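PDB 3CLJ: protein NRD1 from Saccharomyces cerevisiae, which binds the phosphorylated C-terminal domain of RNA polymerase II through its CTD-interacting domain, as part of the Nrd1-Nab3-Sen1 termination complex. Local coordinates for residues D2-N5 against F6-T9; T9-S12 against F13-L16; D37-S40 against K41-L45. All coordinates share one frame; numbering follows the deposited sequence.

Contact 1 of 3, residues D2-N5 against F6-T9; sequences DFQN and FVAT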
# COMPACT_ATOMS: atom_id res chain seq x y z
N ASP A 2 14.57 1.73 14.54
CA ASP A 2 13.60 0.97 15.34
C ASP A 2 12.15 1.31 14.97
O ASP A 2 11.89 2.08 14.03
CB ASP A 2 13.85 1.11 16.86
CG ASP A 2 13.78 2.56 17.37
OD1 ASP A 2 13.19 3.45 16.72
OD2 ASP A 2 14.32 2.82 18.46
N PHE A 3 11.20 0.72 15.69
CA PHE A 3 9.81 0.90 15.40
C PHE A 3 9.41 2.36 15.49
O PHE A 3 8.72 2.87 14.61
CB PHE A 3 8.87 0.02 16.25
CG PHE A 3 7.45 0.10 15.76
CD1 PHE A 3 7.11 -0.40 14.49
CD2 PHE A 3 6.48 0.75 16.50
CE1 PHE A 3 5.82 -0.28 14.00
CE2 PHE A 3 5.19 0.87 16.01
CZ PHE A 3 4.84 0.35 14.77
N GLN A 4 9.83 3.03 16.57
CA GLN A 4 9.54 4.44 16.72
C GLN A 4 10.05 5.26 15.55
O GLN A 4 9.37 6.17 15.13
CB GLN A 4 10.06 5.01 18.05
CG GLN A 4 8.94 5.34 19.08
CD GLN A 4 7.58 5.66 18.45
OE1 GLN A 4 7.46 6.48 17.49
NE2 GLN A 4 6.55 4.97 18.92
N ASN A 5 11.24 4.93 15.02
CA ASN A 5 11.76 5.54 13.77
C ASN A 5 10.83 5.26 12.58
O ASN A 5 10.62 6.13 11.72
CB ASN A 5 13.20 5.05 13.50
CG ASN A 5 13.90 5.79 12.35
OD1 ASN A 5 13.27 6.32 11.44
ND2 ASN A 5 15.24 5.78 12.38
N PHE A 6 10.29 4.04 12.50
CA PHE A 6 9.34 3.68 11.45
C PHE A 6 8.06 4.55 11.48
O PHE A 6 7.64 5.10 10.47
CB PHE A 6 8.95 2.20 11.52
CG PHE A 6 8.00 1.79 10.40
CD1 PHE A 6 8.49 1.36 9.16
CD2 PHE A 6 6.60 1.86 10.58
CE1 PHE A 6 7.62 0.97 8.13
CE2 PHE A 6 5.74 1.47 9.57
CZ PHE A 6 6.26 1.04 8.33
N VAL A 7 7.48 4.67 12.68
CA VAL A 7 6.30 5.51 12.92
C VAL A 7 6.56 6.97 12.51
O VAL A 7 5.81 7.51 11.69
CB VAL A 7 5.81 5.39 14.40
CG1 VAL A 7 4.73 6.40 14.73
CG2 VAL A 7 5.30 4.02 14.66
N ALA A 8 7.63 7.57 13.06
CA ALA A 8 8.03 8.93 12.70
C ALA A 8 8.31 9.10 11.20
O ALA A 8 7.95 10.13 10.63
CB ALA A 8 9.28 9.46 13.60
N THR A 9 8.92 8.11 10.55
CA THR A 9 9.22 8.20 9.12
C THR A 9 7.92 8.12 8.27
O THR A 9 7.73 8.92 7.32
CB THR A 9 10.22 7.10 8.70
OG1 THR A 9 11.45 7.30 9.42
CG2 THR A 9 10.49 7.13 7.19
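Thr-9 folds its hydroxyl back onto the preceding turn, where OG1 donates to the backbone O of Asn-5 at 2.7 Å. That carbonyl also takes the regular helical bond from Thr-9 N, and the two donors approach from opposite faces of its plane, each tilted out of it, so both can be held at once. A chi1 of -61° sets OG1 beside the backbone N and leaves the methyl CG2 on the far side from that nitrogen. Lys-27 NZ is hydrogen-bonded to OG1 and, in the modelled conformer of Asn-5, to its OD1 as well. A valine here would probably deprive Asn-5 O of its second bond and Lys-27 of one oxygen partner.

The apolar side of the turn is built by Phe-3; with CG anti to its N (chi1 -171°), the ring is placed against Val-7 and Phe-6. Phe-3 CE2 comes to 3.4 Å from Val-7 CG2, a close fit that CZ continues at 3.7 Å from the same methyl. Toward Phe-6 the ring is looser, with Phe-3 CE1 lying 4.1 Å from Phe-6 CD2. Gln-4 bends at chi2 and brings OE1 across to 3.7 Å from Val-7 CB.

At the start of the helix Asp-2 is the N-cap: its OD1 accepts from Asn-5 N at 3.0 Å, nearly straight at 160°, and so satisfies an N-H of the first turn, while Asp-2 O already accepts from Phe-6 N.

These turns begin helix 3-11, the first helix of the CID domain's helical fold. The Phe-6 ring enters between two helices, meeting Leu-28 and Tyr-31 of helix 22-34 and Ile-42, Leu-45 and Ile-46 of helix 39-52, while Val-7 also touches Leu-45.

Contact 2 of 3, residues T9-S12 against F13-L16; sequences TLES and FKDL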
# COMPACT_ATOMS: atom_id res chain seq x y z
N THR A 9 8.92 8.11 10.55
CA THR A 9 9.22 8.20 9.12
C THR A 9 7.92 8.12 8.27
O THR A 9 7.73 8.92 7.32
CB THR A 9 10.22 7.10 8.70
OG1 THR A 9 11.45 7.30 9.42
CG2 THR A 9 10.49 7.13 7.19
N LEU A 10 7.02 7.20 8.66
CA LEU A 10 5.69 7.19 8.09
C LEU A 10 4.91 8.53 8.31
O LEU A 10 4.44 9.13 7.32
CB LEU A 10 4.88 5.95 8.52
CG LEU A 10 3.51 5.87 7.84
CD1 LEU A 10 3.48 5.60 6.30
CD2 LEU A 10 2.75 4.88 8.52
N GLU A 11 4.76 8.97 9.56
CA GLU A 11 4.15 10.25 9.82
C GLU A 11 4.74 11.42 8.99
O GLU A 11 3.99 12.35 8.64
CB GLU A 11 4.18 10.61 11.35
CG GLU A 11 3.27 9.74 12.23
CD GLU A 11 3.62 9.75 13.70
OE1 GLU A 11 4.72 10.21 14.11
OE2 GLU A 11 2.77 9.27 14.48
N SER A 12 6.05 11.41 8.71
CA SER A 12 6.68 12.52 7.98
C SER A 12 6.18 12.70 6.51
O SER A 12 6.47 13.73 5.90
CB SER A 12 8.21 12.44 8.02
OG SER A 12 8.67 11.34 7.25
N PHE A 13 5.47 11.72 5.97
CA PHE A 13 4.92 11.80 4.60
C PHE A 13 3.92 12.94 4.46
O PHE A 13 3.65 13.42 3.35
CB PHE A 13 4.31 10.47 4.16
CG PHE A 13 5.32 9.48 3.57
CD1 PHE A 13 6.22 8.78 4.42
CD2 PHE A 13 5.37 9.24 2.19
CE1 PHE A 13 7.13 7.88 3.94
CE2 PHE A 13 6.31 8.30 1.65
CZ PHE A 13 7.21 7.62 2.53
N LYS A 14 3.38 13.39 5.60
CA LYS A 14 2.52 14.58 5.68
C LYS A 14 3.28 15.87 5.43
O LYS A 14 2.73 16.84 4.88
CB LYS A 14 1.80 14.60 7.03
CG LYS A 14 0.96 13.32 7.28
CD LYS A 14 0.36 13.26 8.70
CE LYS A 14 1.35 12.65 9.72
NZ LYS A 14 1.37 13.28 11.15
N ASP A 15 4.55 15.90 5.79
CA ASP A 15 5.38 17.05 5.51
C ASP A 15 5.87 17.14 4.06
O ASP A 15 6.49 18.13 3.68
CB ASP A 15 6.56 17.13 6.50
CG ASP A 15 6.09 17.12 7.99
OD1 ASP A 15 4.89 17.38 8.26
OD2 ASP A 15 6.94 16.85 8.89
N LEU A 16 5.58 16.10 3.26
CA LEU A 16 5.90 16.11 1.84
C LEU A 16 4.72 16.65 1.08
O LEU A 16 3.63 16.10 1.16
CB LEU A 16 6.26 14.71 1.33
CG LEU A 16 7.47 14.03 1.95
CD1 LEU A 16 7.51 12.54 1.55
CD2 LEU A 16 8.78 14.81 1.68
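Phe-13 lies back against the carbonyls of the turn before it, and its side chain can be traced atom by atom. Phe-13 CB starts 3.4 Å from Leu-10 O, and Phe-13 CG stays near the same oxygen at 3.9 Å. Phe-13 CD1 then comes to 3.3 Å from Thr-9 O, and CE1 of the same ring remains 3.6 Å from that atom. Both oxygens sit at the ring's edge, near its plane, an approach consistent with weak C-H to oxygen attraction. Farther out, the phenyl group packs with Ile-25 of helix 22-34, Tyr-49 of helix 39-52 and Ile-64 of helix 58-77.

The backbone tightens here into a 3-10 segment, as its i to i+3 bonds attest: Phe-13 N donates to Leu-10 O at 3.1 Å, and Asp-15 N to Ser-12 O at 2.9 Å. In each the donor lies well above the carbonyl plane, and the chain leaves helix 3-11 of the CID domain through this narrower 3-10 turn.

Ser-12 uses its hydroxyl on the same region. With chi1 at 69°, OG is tucked between the backbone N and the carbonyl carbon and donates to Thr-9 O at 2.6 Å, so this oxygen binds a hydroxyl while the phenyl edge rests close by. On the outer side Lys-14 is modelled beside Glu-11, pointing the same way, but the position of the lysine end is doubtful.

Contact 3 of 3, residues D37-S40 against K41-L45; sequences DIES and KIISL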
# COMPACT_ATOMS: atom_id res chain seq x y z
N ASP A 37 8.53 -10.29 11.71
CA ASP A 37 7.93 -10.79 12.98
C ASP A 37 6.84 -9.84 13.55
O ASP A 37 5.82 -10.29 14.02
CB ASP A 37 8.99 -11.24 14.02
CG ASP A 37 9.79 -10.07 14.65
OD1 ASP A 37 10.28 -9.12 13.99
OD2 ASP A 37 9.98 -10.13 15.88
N ILE A 38 7.07 -8.52 13.45
CA ILE A 38 6.07 -7.52 13.85
C ILE A 38 5.28 -6.92 12.66
O ILE A 38 4.76 -5.80 12.75
CB ILE A 38 6.69 -6.42 14.79
CG1 ILE A 38 7.89 -5.77 14.10
CG2 ILE A 38 6.99 -7.00 16.25
CD1 ILE A 38 8.11 -4.35 14.49
N GLU A 39 5.16 -7.67 11.55
CA GLU A 39 4.43 -7.18 10.38
C GLU A 39 3.02 -6.72 10.75
O GLU A 39 2.45 -5.85 10.08
CB GLU A 39 4.32 -8.25 9.28
CG GLU A 39 3.69 -9.57 9.70
CD GLU A 39 2.15 -9.57 9.77
OE1 GLU A 39 1.57 -10.54 10.34
OE2 GLU A 39 1.54 -8.63 9.24
N SER A 40 2.44 -7.30 11.80
CA SER A 40 1.05 -7.02 12.09
C SER A 40 0.82 -5.53 12.41
O SER A 40 -0.17 -4.94 12.00
CB SER A 40 0.55 -7.99 13.16
OG SER A 40 -0.47 -7.41 13.94
N LYS A 41 1.76 -4.92 13.12
CA LYS A 41 1.64 -3.50 13.41
C LYS A 41 2.27 -2.56 12.35
O LYS A 41 1.97 -1.35 12.34
CB LYS A 41 2.05 -3.18 14.88
CG LYS A 41 3.52 -3.17 15.22
CD LYS A 41 3.70 -2.89 16.74
CE LYS A 41 5.20 -3.04 17.14
NZ LYS A 41 5.62 -2.82 18.59
N ILE A 42 3.13 -3.09 11.47
CA ILE A 42 3.61 -2.36 10.29
C ILE A 42 2.44 -2.20 9.30
O ILE A 42 2.19 -1.09 8.77
CB ILE A 42 4.81 -3.08 9.59
CG1 ILE A 42 6.10 -2.97 10.47
CG2 ILE A 42 4.95 -2.61 8.08
CD1 ILE A 42 7.09 -4.16 10.35
N ILE A 43 1.71 -3.29 9.11
CA ILE A 43 0.62 -3.39 8.15
C ILE A 43 -0.59 -2.52 8.58
O ILE A 43 -1.09 -1.72 7.76
CB ILE A 43 0.27 -4.90 7.85
CG1 ILE A 43 1.46 -5.60 7.10
CG2 ILE A 43 -1.08 -5.07 7.10
CD1 ILE A 43 1.64 -5.16 5.65
N SER A 44 -0.98 -2.62 9.84
CA SER A 44 -2.07 -1.79 10.40
C SER A 44 -1.74 -0.30 10.25
O SER A 44 -2.56 0.49 9.74
CB SER A 44 -2.47 -2.19 11.84
OG SER A 44 -1.61 -1.62 12.81
N LEU A 45 -0.51 0.08 10.57
CA LEU A 45 -0.11 1.47 10.38
C LEU A 45 -0.18 2.00 8.95
O LEU A 45 -0.68 3.11 8.73
CB LEU A 45 1.21 1.81 11.07
CG LEU A 45 1.64 3.30 11.06
CD1 LEU A 45 0.57 4.24 11.73
CD2 LEU A 45 3.04 3.51 11.75
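Ile-38 O receives two bonds at the N-terminal turn of helix 39-52 in the CID helical domain, one from Lys-41 N at 3.1 Å and a weak one from Ile-42 N, after which the spacing settles to i+4 with Ile-43 N on Glu-39 O at 2.8 Å and Ser-44 N on Ser-40 O. The third of these is nearly linear with the C=O, whereas Lys-41 N stands above the plane of the carbonyl it uses.

Ile-38 holds the N-cap position, yet its side chain has no acceptor to offer and packs instead on Ile-42, Lys-41 and Tyr-31 of helix 22-34. Ile-38 CG1 lies 4.2 Å from Ile-42 CD1, the two side chains crossing at about a right angle. Ile-42 CD1 also rests 3.7 Å from Ile-38 O. Lys-41 places CG between its own N and carbonyl carbon (chi1 76°), then runs out fully extended, and this path carries Lys-41 CE to 4.1 Å from Ile-38 CD1. Its ammonium end has a cation-pi partner in Phe-3 of helix 3-11.

Glu-39 bends at chi2, which turns its carboxylate along the helix until OE2 meets Ile-43 CG1 at 3.7 Å. The isoleucine goes on to pack against Ala-93, Thr-96 and Leu-97 of helix 90-111.

The other carboxylate oxygen, Glu-39 OE1, is hydrogen-bonded to Gly-88 N, just before helix 90-111, and to His-92 ND1 within it, tying the two helix starts together. A buried acid so held near the helix N terminus, whose first-turn N-H groups point out of that end, is likely to stay ionised.

In the fold
Contact 1 opens the chain at the start of helix 3-11, and contact 2 follows directly, sharing Thr-9 and carrying the helix into the loop before helix 22-34. Contact 3 comes later, at the beginning of helix 39-52, in series with both. All three are local, so none closes a long loop, and none nests within or crosses another. Contacts 1 and 3 have centres about 12 Å apart and touch directly, for example Phe-3 CZ with Lys-41 CG at 3.8 Å and Val-7 CG2 with Leu-45 CD2 at 3.7 Å. Leu-10 of contact 2 packs on the same Leu-45, which therefore joins the middle and later turns of helix 3-11 to helix 39-52.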